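Local coordinates for diol-dehydratase (Roseburia inulinivorans, PDB 5I2A), which dehydrates 1,2-propanediol without vitamin B12, as a diol dehydratase of the glycyl radical enzyme family, at residues His21-Met26 against Phe375-Ser380; Asn180-Lys185 against Ser528-Asp533; Glu184-Glu189 against Glu208-Ser213; Gly810-Val813 against Tyr818-Leu821. All coordinates share one frame; numbering follows the deposited sequence. Where two conformers were deposited one is given.

In the fold
The four contacts fall into two pairs at separate places in the chain. Contacts 2 and 3 share helix 171-190, with Glu184 and Lys185 common to both, and their centres are 7 Å apart; Cys529 packs on Ile210 between them. Contacts 1 and 4, centres 10 Å apart, meet through Tyr23 and Pro377 against Ile812, Ser819 and Leu821. Between the pairs the centres are 33 to 42 Å apart. Along the chain, contact 3 is nested within the loop closed by contact 1, contact 2 crosses contact 1, and contact 4 comes last. The hairpin that carries the predicted radical residue, Gly817, thus packs against residues from far earlier in the sequence.

Contact 1 (His21-Met26 against Phe375-Ser380); sequences HLYAKM and FLPMPS
Tyr23 and Leu376 pack side by side, running in opposite directions, and most of the contact can be read along the tyrosine. From CB, which points at residues 375-380, the ring leaves with CG anti to the carbonyl carbon (chi1 -73°), a turn that carries its far end across to the leucine. CE1 meets both methyls of Leu376, CD2 at 3.7 Å and CD1 at 4.0 Å. Next along the ring, CZ lies 4.0 Å from Leu376 CD2, the methyl approaching the ring obliquely. At the tip, Tyr23 OH touches Leu376 CD2 and Pro377 CD, each 3.9 Å away, next to each other and neither of them polar. Leu22 adds a looser touch, its CD1 4.3 Å from Leu376 CD1. With an alanine at Tyr23, the Leu376 methyls would probably lose the ring beside them and Pro377 CD the hydroxyl it touches, opening a gap. The contact joins the end of helix 14-22 to the loop between helix 362-374 and strand 380-385. Leu22 also leans on Val321 of helix 309-323, while Tyr23 and Pro377 both pack on Leu821 of strand 819-821.

Contact 2 (Asn180-Lys185 against Ser528-Asp533); sequences NGVKEK and SCLVDD
Val182 faces Cys529 and Leu530 with a different methyl for each. CG1 stands anti to the backbone N (chi1 171°) and comes within 3.9 Å of Cys529 SG, while CG2 lies 4.1 Å from Leu530 CD2, the valine and leucine side chains crossing at about a right angle. The sulfur sits between the N and carbonyl carbon of Cys529 (chi1 75°) and touches the methyl from the side. Leu530 CB lies off to one side, and only the end of its side chain comes in to the valine.

One helical turn on, Lys185 reaches over fully extended and crosses Asp532, again roughly perpendicular. The opposite charges probably attract through the gap: Lys185 NZ is 4.1 Å from Asp532 OD1, too far for a salt bridge, and water fills in. One water accepts from Lys185 NZ and donates to the backbone O of Cys529, both at 2.9 Å. A second accepts more loosely from Lys185 NZ and donates to Asp532 OD1 at 2.7 Å. That carboxylate oxygen is also held by Gln170 NE2, which probably fixes its place more firmly than the lysine does.

In the fold, the contact sets helix 171-190 against the end of helix 525-529 and the segment leading into helix 534-537. Cys529 also packs on Ile210 of helix 200-233, and Lys185 also touches Ile535 of helix 534-537.

Contact 3 (Glu184-Glu189 against Glu208-Ser213); sequences EKVRKE and ESILIS
Ile210 and Leu211 meet Val186 and Arg187 where two successive helices pack antiparallel, their local axes 9.7 Å apart and their N-to-C directions at 162°. Ile210 presents its branch methyl, CG2, to Val186 CG2 at 3.6 Å. Leu211 follows and bears the greatest share. Its CG is anti to the carbonyl carbon (chi1 -67°), which directs the two methyls into the angle between Val186 and Arg187. CD2 lies 3.8 Å from Val186 CG1, and it also sits 4.1 Å above the guanidinium plane of Arg187, over its centre. CD1 lies 3.9 Å from Arg187 NE. That half is less certain, since Arg187 is modelled in two conformers. An alanine in place of Leu211 would probably leave Val186 CG1 facing a gap and, in the conformer described, might leave the guanidinium without the CD2 methyl over its face. At the end of the segment, Ser213 looks inward to its own helix: OG donates to Ser209 O at 2.9 Å, from the face of the carbonyl opposite to that used by Ser213 N. Between the two segments, then, the chemistry is largely apolar, with charge entering at the exposed edge where Arg187 spreads over a leucine; dispersion and burial join them here, while ion pairs to either side, Glu189 with Lys203 and Lys183 with Asp215, also link the same two helices.

Contact 4 (Gly810-Val813 against Tyr818-Leu821); sequences GLIV and YSAL
Val813 and Ala820 form an antiparallel hydrogen-bonded pair, Val813 N giving to Ala820 O at 2.9 Å and Ala820 N to Val813 O at 3.0 Å, both donors nearly in line with the carbonyl they meet. Beside it, Ile812 and Leu821 make the non-hydrogen-bonded pair, where Leu821 CA offers its hydrogen to Leu811 O at 3.4 Å.

The side chains of Ile812 and Leu821 share a face. The isoleucine bends (chi2 -89°) so that CD1 reaches Leu821 CD2 at 3.6 Å, while its other branch, CG2, rests on Ser819 CB, also at 3.6 Å. Val813 and Ala820 point to the opposite face, where Val813 packs on Leu798 of helix 795-803. Ser819 OG bonds to Arg814 NH1 of the facing strand and to Ile405 O beyond the hairpin, and Tyr818 OH bonds to Ala339 O.

This is a beta hairpin, and its turn carries Gly817, predicted to hold the glycyl radical, which is absent from this model. Main-chain bonds clamp the base of the turn, apolar side chains occupy both faces of the paired strands, and the bonds to Ile405 and Ala339 tie the returning strand to other parts of the chain, consistent with a firmly placed loop.

Contact 1 (His21-Met26 against Phe375-Ser380)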
loop_
_atom_site.group_PDB
_atom_site.type_symbol
_atom_site.label_atom_id
_atom_site.label_comp_id
_atom_site.label_asym_id
_atom_site.label_seq_id
_atom_site.Cartn_x
_atom_site.Cartn_y
_atom_site.Cartn_z
ATOM N N HIS A 21 33.985 -30.997 -4.333
ATOM C CA HIS A 21 32.728 -31.161 -5.047
ATOM C C HIS A 21 32.066 -29.801 -5.344
ATOM O O HIS A 21 31.561 -29.596 -6.443
ATOM C CB HIS A 21 31.775 -32.055 -4.264
ATOM C CG HIS A 21 30.471 -32.293 -4.960
ATOM N ND1 HIS A 21 30.376 -33.000 -6.140
ATOM C CD2 HIS A 21 29.211 -31.895 -4.656
ATOM C CE1 HIS A 21 29.110 -33.046 -6.522
ATOM N NE2 HIS A 21 28.383 -32.380 -5.642
ATOM N N LEU A 22 32.083 -28.874 -4.388
ATOM C CA LEU A 22 31.499 -27.542 -4.634
ATOM C C LEU A 22 32.104 -26.908 -5.865
ATOM O O LEU A 22 31.416 -26.255 -6.631
ATOM C CB LEU A 22 31.712 -26.583 -3.447
ATOM C CG LEU A 22 30.973 -26.869 -2.141
ATOM C CD1 LEU A 22 31.011 -25.628 -1.232
ATOM C CD2 LEU A 22 29.534 -27.316 -2.394
ATOM N N TYR A 23 33.400 -27.109 -6.055
ATOM C CA TYR A 23 34.109 -26.357 -7.076
ATOM C C TYR A 23 34.431 -27.158 -8.348
ATOM O O TYR A 23 35.140 -26.670 -9.205
ATOM C CB TYR A 23 35.397 -25.781 -6.477
ATOM C CG TYR A 23 35.150 -24.611 -5.531
ATOM C CD1 TYR A 23 34.849 -24.819 -4.184
ATOM C CD2 TYR A 23 35.204 -23.301 -5.992
ATOM C CE1 TYR A 23 34.611 -23.734 -3.317
ATOM C CE2 TYR A 23 34.970 -22.226 -5.141
ATOM C CZ TYR A 23 34.675 -22.444 -3.811
ATOM O OH TYR A 23 34.445 -21.359 -2.983
ATOM N N ALA A 24 33.877 -28.359 -8.479
ATOM C CA ALA A 24 34.189 -29.218 -9.624
ATOM C C ALA A 24 33.743 -28.588 -10.939
ATOM O O ALA A 24 34.387 -28.786 -11.966
ATOM C CB ALA A 24 33.557 -30.593 -9.449
ATOM N N LYS A 25 32.658 -27.815 -10.899
ATOM C CA LYS A 25 32.170 -27.108 -12.084
ATOM C C LYS A 25 31.878 -25.630 -11.795
ATOM O O LYS A 25 31.785 -25.229 -10.637
ATOM C CB LYS A 25 30.898 -27.771 -12.623
ATOM C CG LYS A 25 31.048 -29.230 -13.018
ATOM C CD LYS A 25 29.678 -29.830 -13.371
ATOM C CE LYS A 25 29.785 -31.277 -13.845
ATOM N NZ LYS A 25 28.440 -31.875 -14.118
ATOM N N MET A 26 31.758 -24.843 -12.861
ATOM C CA MET A 26 31.280 -23.462 -12.804
ATOM C C MET A 26 29.977 -23.322 -12.042
ATOM O O MET A 26 29.116 -24.189 -12.141
ATOM C CB MET A 26 31.025 -22.913 -14.209
ATOM C CG MET A 26 32.179 -22.304 -14.893
ATOM S SD MET A 26 31.506 -21.249 -16.174
ATOM C CE MET A 26 31.014 -19.857 -15.200
ATOM N N PHE A 375 38.782 -23.689 4.946
ATOM C CA PHE A 375 39.609 -22.709 4.244
ATOM C C PHE A 375 38.964 -22.149 2.971
ATOM O O PHE A 375 39.625 -21.994 1.946
ATOM C CB PHE A 375 40.990 -23.302 3.913
ATOM C CG PHE A 375 42.123 -22.325 4.110
ATOM C CD1 PHE A 375 42.750 -22.211 5.338
ATOM C CD2 PHE A 375 42.531 -21.496 3.082
ATOM C CE1 PHE A 375 43.777 -21.306 5.527
ATOM C CE2 PHE A 375 43.550 -20.587 3.266
ATOM C CZ PHE A 375 44.173 -20.489 4.491
ATOM N N LEU A 376 37.676 -21.826 3.064
ATOM C CA LEU A 376 36.927 -21.222 1.962
ATOM C C LEU A 376 36.591 -19.767 2.326
ATOM O O LEU A 376 36.787 -19.369 3.468
ATOM C CB LEU A 376 35.658 -22.032 1.688
ATOM C CG LEU A 376 35.911 -23.338 0.933
ATOM C CD1 LEU A 376 34.580 -24.042 0.660
ATOM C CD2 LEU A 376 36.694 -23.071 -0.367
ATOM N N PRO A 377 36.095 -18.966 1.363
ATOM C CA PRO A 377 35.808 -17.563 1.689
ATOM C C PRO A 377 34.750 -17.352 2.779
ATOM O O PRO A 377 34.889 -16.439 3.573
ATOM C CB PRO A 377 35.302 -17.004 0.359
ATOM C CG PRO A 377 36.016 -17.826 -0.665
ATOM C CD PRO A 377 36.022 -19.210 -0.087
ATOM N N MET A 378 33.711 -18.175 2.798
ATOM C CA MET A 378 32.603 -17.980 3.721
ATOM C C MET A 378 32.656 -19.028 4.828
ATOM O O MET A 378 33.201 -20.103 4.617
ATOM C CB MET A 378 31.267 -18.043 2.962
ATOM C CG MET A 378 31.228 -17.105 1.734
ATOM S SD MET A 378 29.569 -16.547 1.254
ATOM C CE MET A 378 29.236 -17.542 -0.199
ATOM N N PRO A 379 32.093 -18.728 6.013
ATOM C CA PRO A 379 31.471 -17.461 6.415
ATOM C C PRO A 379 32.507 -16.360 6.610
ATOM O O PRO A 379 33.711 -16.650 6.671
ATOM C CB PRO A 379 30.789 -17.806 7.743
ATOM C CG PRO A 379 31.648 -18.945 8.304
ATOM C CD PRO A 379 32.053 -19.739 7.087
ATOM N N SER A 380 32.042 -15.115 6.685
ATOM C CA SER A 380 32.903 -13.999 7.009
ATOM C C SER A 380 33.082 -13.990 8.532
ATOM O O SER A 380 32.369 -13.286 9.272
ATOM C CB SER A 380 32.322 -12.669 6.492
ATOM O OG SER A 380 32.171 -12.668 5.075
#

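Contact 2 (Asn180-Lys185 against Ser528-Asp533)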
loop_
_atom_site.group_PDB
_atom_site.type_symbol
_atom_site.label_atom_id
_atom_site.label_comp_id
_atom_site.label_asym_id
_atom_site.label_seq_id
_atom_site.Cartn_x
_atom_site.Cartn_y
_atom_site.Cartn_z
ATOM N N ASN A 180 7.142 -24.581 15.174
ATOM C CA ASN A 180 5.898 -24.886 15.862
ATOM C C ASN A 180 5.624 -23.847 16.932
ATOM O O ASN A 180 4.511 -23.358 17.064
ATOM C CB ASN A 180 5.944 -26.277 16.481
ATOM C CG ASN A 180 4.620 -26.687 17.039
ATOM O OD1 ASN A 180 3.668 -26.917 16.292
ATOM N ND2 ASN A 180 4.538 -26.775 18.359
ATOM N N GLY A 181 6.666 -23.500 17.681
ATOM C CA GLY A 181 6.575 -22.457 18.676
ATOM C C GLY A 181 6.292 -21.080 18.089
ATOM O O GLY A 181 5.562 -20.292 18.687
ATOM N N VAL A 182 6.885 -20.774 16.937
ATOM C CA VAL A 182 6.637 -19.486 16.306
ATOM C C VAL A 182 5.166 -19.396 15.886
ATOM O O VAL A 182 4.521 -18.386 16.122
ATOM C CB VAL A 182 7.571 -19.246 15.092
ATOM C CG1 VAL A 182 7.154 -17.994 14.319
ATOM C CG2 VAL A 182 9.012 -19.121 15.572
ATOM N N LYS A 183 4.638 -20.468 15.310
ATOM C CA LYS A 183 3.231 -20.515 14.918
ATOM C C LYS A 183 2.321 -20.307 16.118
ATOM O O LYS A 183 1.322 -19.586 16.035
ATOM C CB LYS A 183 2.898 -21.840 14.244
ATOM C CG LYS A 183 3.496 -21.984 12.871
ATOM C CD LYS A 183 2.876 -23.137 12.121
ATOM C CE LYS A 183 3.202 -24.474 12.754
ATOM N NZ LYS A 183 2.458 -25.587 12.095
ATOM N N GLU A 184 2.680 -20.917 17.242
ATOM C CA GLU A 184 1.875 -20.755 18.442
ATOM C C GLU A 184 1.897 -19.308 18.927
ATOM O O GLU A 184 0.899 -18.794 19.404
ATOM C CB GLU A 184 2.346 -21.694 19.556
ATOM C CG GLU A 184 1.269 -21.955 20.614
ATOM C CD GLU A 184 -0.158 -21.932 20.043
ATOM O OE1 GLU A 184 -0.483 -22.807 19.202
ATOM O OE2 GLU A 184 -0.948 -21.030 20.426
ATOM N N LYS A 185 3.046 -18.661 18.814
ATOM C CA LYS A 185 3.161 -17.241 19.129
ATOM C C LYS A 185 2.232 -16.419 18.221
ATOM O O LYS A 185 1.562 -15.499 18.664
ATOM C CB LYS A 185 4.612 -16.809 18.967
ATOM C CG LYS A 185 4.971 -15.368 19.302
ATOM C CD LYS A 185 6.510 -15.269 19.310
ATOM C CE LYS A 185 7.036 -13.843 19.253
ATOM N NZ LYS A 185 8.523 -13.857 19.159
ATOM N N SER A 528 10.260 -11.796 8.465
ATOM C CA SER A 528 9.648 -10.901 9.454
ATOM C C SER A 528 9.283 -11.602 10.767
ATOM O O SER A 528 9.424 -11.014 11.842
ATOM C CB SER A 528 8.391 -10.221 8.882
ATOM O OG SER A 528 8.717 -9.350 7.818
ATOM N N CYS A 529 8.828 -12.849 10.689
ATOM C CA CYS A 529 8.322 -13.500 11.889
ATOM C C CYS A 529 9.460 -13.792 12.859
ATOM O O CYS A 529 9.226 -13.991 14.042
ATOM C CB CYS A 529 7.557 -14.793 11.557
ATOM S SG CYS A 529 8.523 -16.265 11.094
ATOM N N LEU A 530 10.691 -13.779 12.357
ATOM C CA LEU A 530 11.854 -14.002 13.211
ATOM C C LEU A 530 12.539 -12.688 13.642
ATOM O O LEU A 530 13.683 -12.689 14.102
ATOM C CB LEU A 530 12.842 -14.920 12.493
ATOM C CG LEU A 530 12.266 -16.255 12.021
ATOM C CD1 LEU A 530 13.336 -17.072 11.324
ATOM C CD2 LEU A 530 11.668 -17.006 13.223
ATOM N N VAL A 531 11.832 -11.566 13.492
ATOM C CA VAL A 531 12.351 -10.264 13.907
ATOM C C VAL A 531 11.300 -9.505 14.733
ATOM O O VAL A 531 10.205 -9.264 14.234
ATOM C CB VAL A 531 12.745 -9.392 12.679
ATOM C CG1 VAL A 531 13.159 -7.983 13.124
ATOM C CG2 VAL A 531 13.837 -10.043 11.839
ATOM N N ASP A 532 11.621 -9.127 15.973
ATOM C CA ASP A 532 10.726 -8.268 16.760
ATOM C C ASP A 532 10.628 -6.894 16.093
ATOM O O ASP A 532 11.645 -6.368 15.653
ATOM C CB ASP A 532 11.221 -8.072 18.191
ATOM C CG ASP A 532 11.335 -9.365 18.973
ATOM O OD1 ASP A 532 10.706 -10.375 18.610
ATOM O OD2 ASP A 532 12.062 -9.342 19.975
ATOM N N ASP A 533 9.450 -6.277 16.057
ATOM C CA ASP A 533 8.215 -6.733 16.696
ATOM C C ASP A 533 7.126 -7.006 15.666
ATOM O O ASP A 533 5.980 -6.570 15.834
ATOM C CB ASP A 533 7.694 -5.669 17.667
ATOM C CG ASP A 533 7.843 -6.063 19.123
ATOM O OD1 ASP A 533 7.859 -7.275 19.425
ATOM O OD2 ASP A 533 7.943 -5.150 19.962
HETATM O O HOH W 1 9.978 -14.441 16.758
HETATM O O HOH W 2 8.379 -11.164 17.518
#

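Contact 3 (Glu184-Glu189 against Glu208-Ser213)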
loop_
_atom_site.group_PDB
_atom_site.type_symbol
_atom_site.label_atom_id
_atom_site.label_comp_id
_atom_site.label_asym_id
_atom_site.label_seq_id
_atom_site.Cartn_x
_atom_site.Cartn_y
_atom_site.Cartn_z
ATOM N N GLU A 184 2.680 -20.917 17.242
ATOM C CA GLU A 184 1.875 -20.755 18.442
ATOM C C GLU A 184 1.897 -19.308 18.927
ATOM O O GLU A 184 0.899 -18.794 19.404
ATOM C CB GLU A 184 2.346 -21.694 19.556
ATOM C CG GLU A 184 1.269 -21.955 20.614
ATOM C CD GLU A 184 -0.158 -21.932 20.043
ATOM O OE1 GLU A 184 -0.483 -22.807 19.202
ATOM O OE2 GLU A 184 -0.948 -21.030 20.426
ATOM N N LYS A 185 3.046 -18.661 18.814
ATOM C CA LYS A 185 3.161 -17.241 19.129
ATOM C C LYS A 185 2.232 -16.419 18.221
ATOM O O LYS A 185 1.562 -15.499 18.664
ATOM C CB LYS A 185 4.612 -16.809 18.967
ATOM C CG LYS A 185 4.971 -15.368 19.302
ATOM C CD LYS A 185 6.510 -15.269 19.310
ATOM C CE LYS A 185 7.036 -13.843 19.253
ATOM N NZ LYS A 185 8.523 -13.857 19.159
ATOM N N VAL A 186 2.194 -16.783 16.949
ATOM C CA VAL A 186 1.339 -16.103 15.991
ATOM C C VAL A 186 -0.129 -16.294 16.358
ATOM O O VAL A 186 -0.893 -15.329 16.414
ATOM C CB VAL A 186 1.607 -16.608 14.565
ATOM C CG1 VAL A 186 0.534 -16.099 13.580
ATOM C CG2 VAL A 186 2.997 -16.176 14.126
ATOM N N ARG A 187 -0.512 -17.538 16.633
ATOM C CA ARG A 187 -1.890 -17.841 16.984
ATOM C C ARG A 187 -2.299 -17.136 18.269
ATOM O O ARG A 187 -3.423 -16.670 18.388
ATOM C CB ARG A 187 -2.093 -19.354 17.096
ATOM C CG ARG A 187 -1.926 -20.035 15.751
ATOM C CD ARG A 187 -2.595 -21.387 15.662
ATOM N NE ARG A 187 -2.586 -21.881 14.287
ATOM C CZ ARG A 187 -1.669 -22.711 13.801
ATOM N NH1 ARG A 187 -0.690 -23.142 14.587
ATOM N NH2 ARG A 187 -1.735 -23.119 12.541
ATOM N N LYS A 188 -1.380 -17.020 19.216
ATOM C CA LYS A 188 -1.677 -16.289 20.432
ATOM C C LYS A 188 -1.898 -14.794 20.141
ATOM O O LYS A 188 -2.770 -14.168 20.744
ATOM C CB LYS A 188 -0.582 -16.458 21.469
ATOM C CG LYS A 188 -1.042 -16.052 22.863
ATOM C CD LYS A 188 -1.388 -17.286 23.701
ATOM C CE LYS A 188 -2.401 -16.982 24.806
ATOM N NZ LYS A 188 -3.814 -17.208 24.385
ATOM N N GLU A 189 -1.133 -14.221 19.215
ATOM C CA GLU A 189 -1.343 -12.811 18.869
ATOM C C GLU A 189 -2.674 -12.626 18.127
ATOM O O GLU A 189 -3.359 -11.620 18.305
ATOM C CB GLU A 189 -0.188 -12.273 18.027
ATOM C CG GLU A 189 -0.347 -10.817 17.645
ATOM C CD GLU A 189 -0.345 -9.900 18.858
ATOM O OE1 GLU A 189 0.337 -10.228 19.851
ATOM O OE2 GLU A 189 -1.028 -8.863 18.821
ATOM N N GLU A 208 -1.619 -14.675 9.126
ATOM C CA GLU A 208 -1.913 -15.917 8.402
ATOM C C GLU A 208 -0.783 -16.257 7.448
ATOM O O GLU A 208 -0.454 -17.423 7.263
ATOM C CB GLU A 208 -3.216 -15.828 7.605
ATOM C CG GLU A 208 -4.455 -15.520 8.420
ATOM C CD GLU A 208 -5.080 -16.742 9.055
ATOM O OE1 GLU A 208 -4.443 -17.824 9.058
ATOM O OE2 GLU A 208 -6.227 -16.616 9.544
ATOM N N SER A 209 -0.213 -15.227 6.828
ATOM C CA SER A 209 0.921 -15.391 5.923
ATOM C C SER A 209 2.132 -16.007 6.623
ATOM O O SER A 209 2.855 -16.802 6.033
ATOM C CB SER A 209 1.322 -14.046 5.317
ATOM O OG SER A 209 0.292 -13.566 4.479
ATOM N N ILE A 210 2.354 -15.629 7.873
ATOM C CA ILE A 210 3.436 -16.235 8.636
ATOM C C ILE A 210 3.188 -17.734 8.834
ATOM O O ILE A 210 4.094 -18.544 8.645
ATOM C CB ILE A 210 3.621 -15.560 9.995
ATOM C CG1 ILE A 210 4.109 -14.118 9.808
ATOM C CG2 ILE A 210 4.600 -16.368 10.863
ATOM C CD1 ILE A 210 4.241 -13.306 11.136
ATOM N N LEU A 211 1.959 -18.102 9.199
ATOM C CA LEU A 211 1.625 -19.510 9.421
ATOM C C LEU A 211 1.938 -20.336 8.170
ATOM O O LEU A 211 2.594 -21.374 8.233
ATOM C CB LEU A 211 0.145 -19.667 9.814
ATOM C CG LEU A 211 -0.268 -19.089 11.172
ATOM C CD1 LEU A 211 -1.736 -19.381 11.465
ATOM C CD2 LEU A 211 0.629 -19.618 12.287
ATOM N N ILE A 212 1.485 -19.843 7.031
ATOM C CA ILE A 212 1.730 -20.498 5.764
ATOM C C ILE A 212 3.237 -20.621 5.491
ATOM O O ILE A 212 3.712 -21.681 5.080
ATOM C CB ILE A 212 1.022 -19.749 4.627
ATOM C CG1 ILE A 212 -0.495 -19.900 4.798
ATOM C CG2 ILE A 212 1.462 -20.286 3.265
ATOM C CD1 ILE A 212 -1.320 -18.944 3.974
ATOM N N SER A 213 3.985 -19.558 5.761
ATOM C CA SER A 213 5.424 -19.571 5.513
ATOM C C SER A 213 6.146 -20.547 6.454
ATOM O O SER A 213 7.078 -21.226 6.049
ATOM C CB SER A 213 6.015 -18.158 5.658
ATOM O OG SER A 213 5.378 -17.247 4.777
#

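Contact 4 (Gly810-Val813 against Tyr818-Leu821)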
loop_
_atom_site.group_PDB
_atom_site.type_symbol
_atom_site.label_atom_id
_atom_site.label_comp_id
_atom_site.label_asym_id
_atom_site.label_seq_id
_atom_site.Cartn_x
_atom_site.Cartn_y
_atom_site.Cartn_z
ATOM N N GLY A 810 43.465 -22.483 -4.465
ATOM C CA GLY A 810 42.929 -22.330 -3.118
ATOM C C GLY A 810 43.342 -21.053 -2.399
ATOM O O GLY A 810 43.007 -20.848 -1.234
ATOM N N LEU A 811 44.081 -20.193 -3.082
ATOM C CA LEU A 811 44.613 -18.999 -2.435
ATOM C C LEU A 811 43.484 -18.013 -2.093
ATOM O O LEU A 811 42.712 -17.639 -2.962
ATOM C CB LEU A 811 45.644 -18.321 -3.328
ATOM C CG LEU A 811 46.216 -17.015 -2.774
ATOM C CD1 LEU A 811 47.062 -17.297 -1.528
ATOM C CD2 LEU A 811 47.017 -16.308 -3.839
ATOM N N ILE A 812 43.392 -17.628 -0.823
ATOM C CA ILE A 812 42.396 -16.666 -0.352
ATOM C C ILE A 812 43.066 -15.324 -0.073
ATOM O O ILE A 812 44.166 -15.297 0.465
ATOM C CB ILE A 812 41.698 -17.139 0.957
ATOM C CG1 ILE A 812 41.097 -18.538 0.802
ATOM C CG2 ILE A 812 40.678 -16.104 1.455
ATOM C CD1 ILE A 812 39.711 -18.574 0.291
ATOM N N VAL A 813 42.425 -14.217 -0.442
ATOM C CA VAL A 813 42.871 -12.916 0.049
ATOM C C VAL A 813 41.718 -12.191 0.713
ATOM O O VAL A 813 40.556 -12.481 0.436
ATOM C CB VAL A 813 43.428 -12.012 -1.055
ATOM C CG1 VAL A 813 44.708 -12.602 -1.638
ATOM C CG2 VAL A 813 42.361 -11.762 -2.144
ATOM N N TYR A 818 35.290 -8.977 3.724
ATOM C CA TYR A 818 35.079 -10.359 3.310
ATOM C C TYR A 818 36.323 -10.882 2.633
ATOM O O TYR A 818 37.155 -10.106 2.181
ATOM C CB TYR A 818 33.888 -10.500 2.347
ATOM C CG TYR A 818 34.109 -9.931 0.954
ATOM C CD1 TYR A 818 34.181 -8.556 0.745
ATOM C CD2 TYR A 818 34.221 -10.769 -0.156
ATOM C CE1 TYR A 818 34.351 -8.020 -0.538
ATOM C CE2 TYR A 818 34.402 -10.247 -1.447
ATOM C CZ TYR A 818 34.456 -8.876 -1.633
ATOM O OH TYR A 818 34.630 -8.350 -2.896
ATOM N N SER A 819 36.419 -12.201 2.553
ATOM C CA SER A 819 37.533 -12.858 1.890
ATOM C C SER A 819 37.046 -13.514 0.617
ATOM O O SER A 819 35.855 -13.769 0.459
ATOM C CB SER A 819 38.175 -13.887 2.819
ATOM O OG SER A 819 38.705 -13.243 3.972
ATOM N N ALA A 820 37.969 -13.783 -0.296
ATOM C CA ALA A 820 37.609 -14.382 -1.562
ATOM C C ALA A 820 38.781 -15.164 -2.151
ATOM O O ALA A 820 39.939 -14.960 -1.768
ATOM C CB ALA A 820 37.137 -13.308 -2.533
ATOM N N LEU A 821 38.468 -16.076 -3.060
ATOM C CA LEU A 821 39.502 -16.786 -3.797
ATOM C C LEU A 821 40.141 -15.809 -4.787
ATOM O O LEU A 821 39.455 -15.234 -5.636
ATOM C CB LEU A 821 38.911 -18.013 -4.503
ATOM C CG LEU A 821 38.546 -19.156 -3.545
ATOM C CD1 LEU A 821 37.579 -20.116 -4.190
ATOM C CD2 LEU A 821 39.826 -19.890 -3.109
#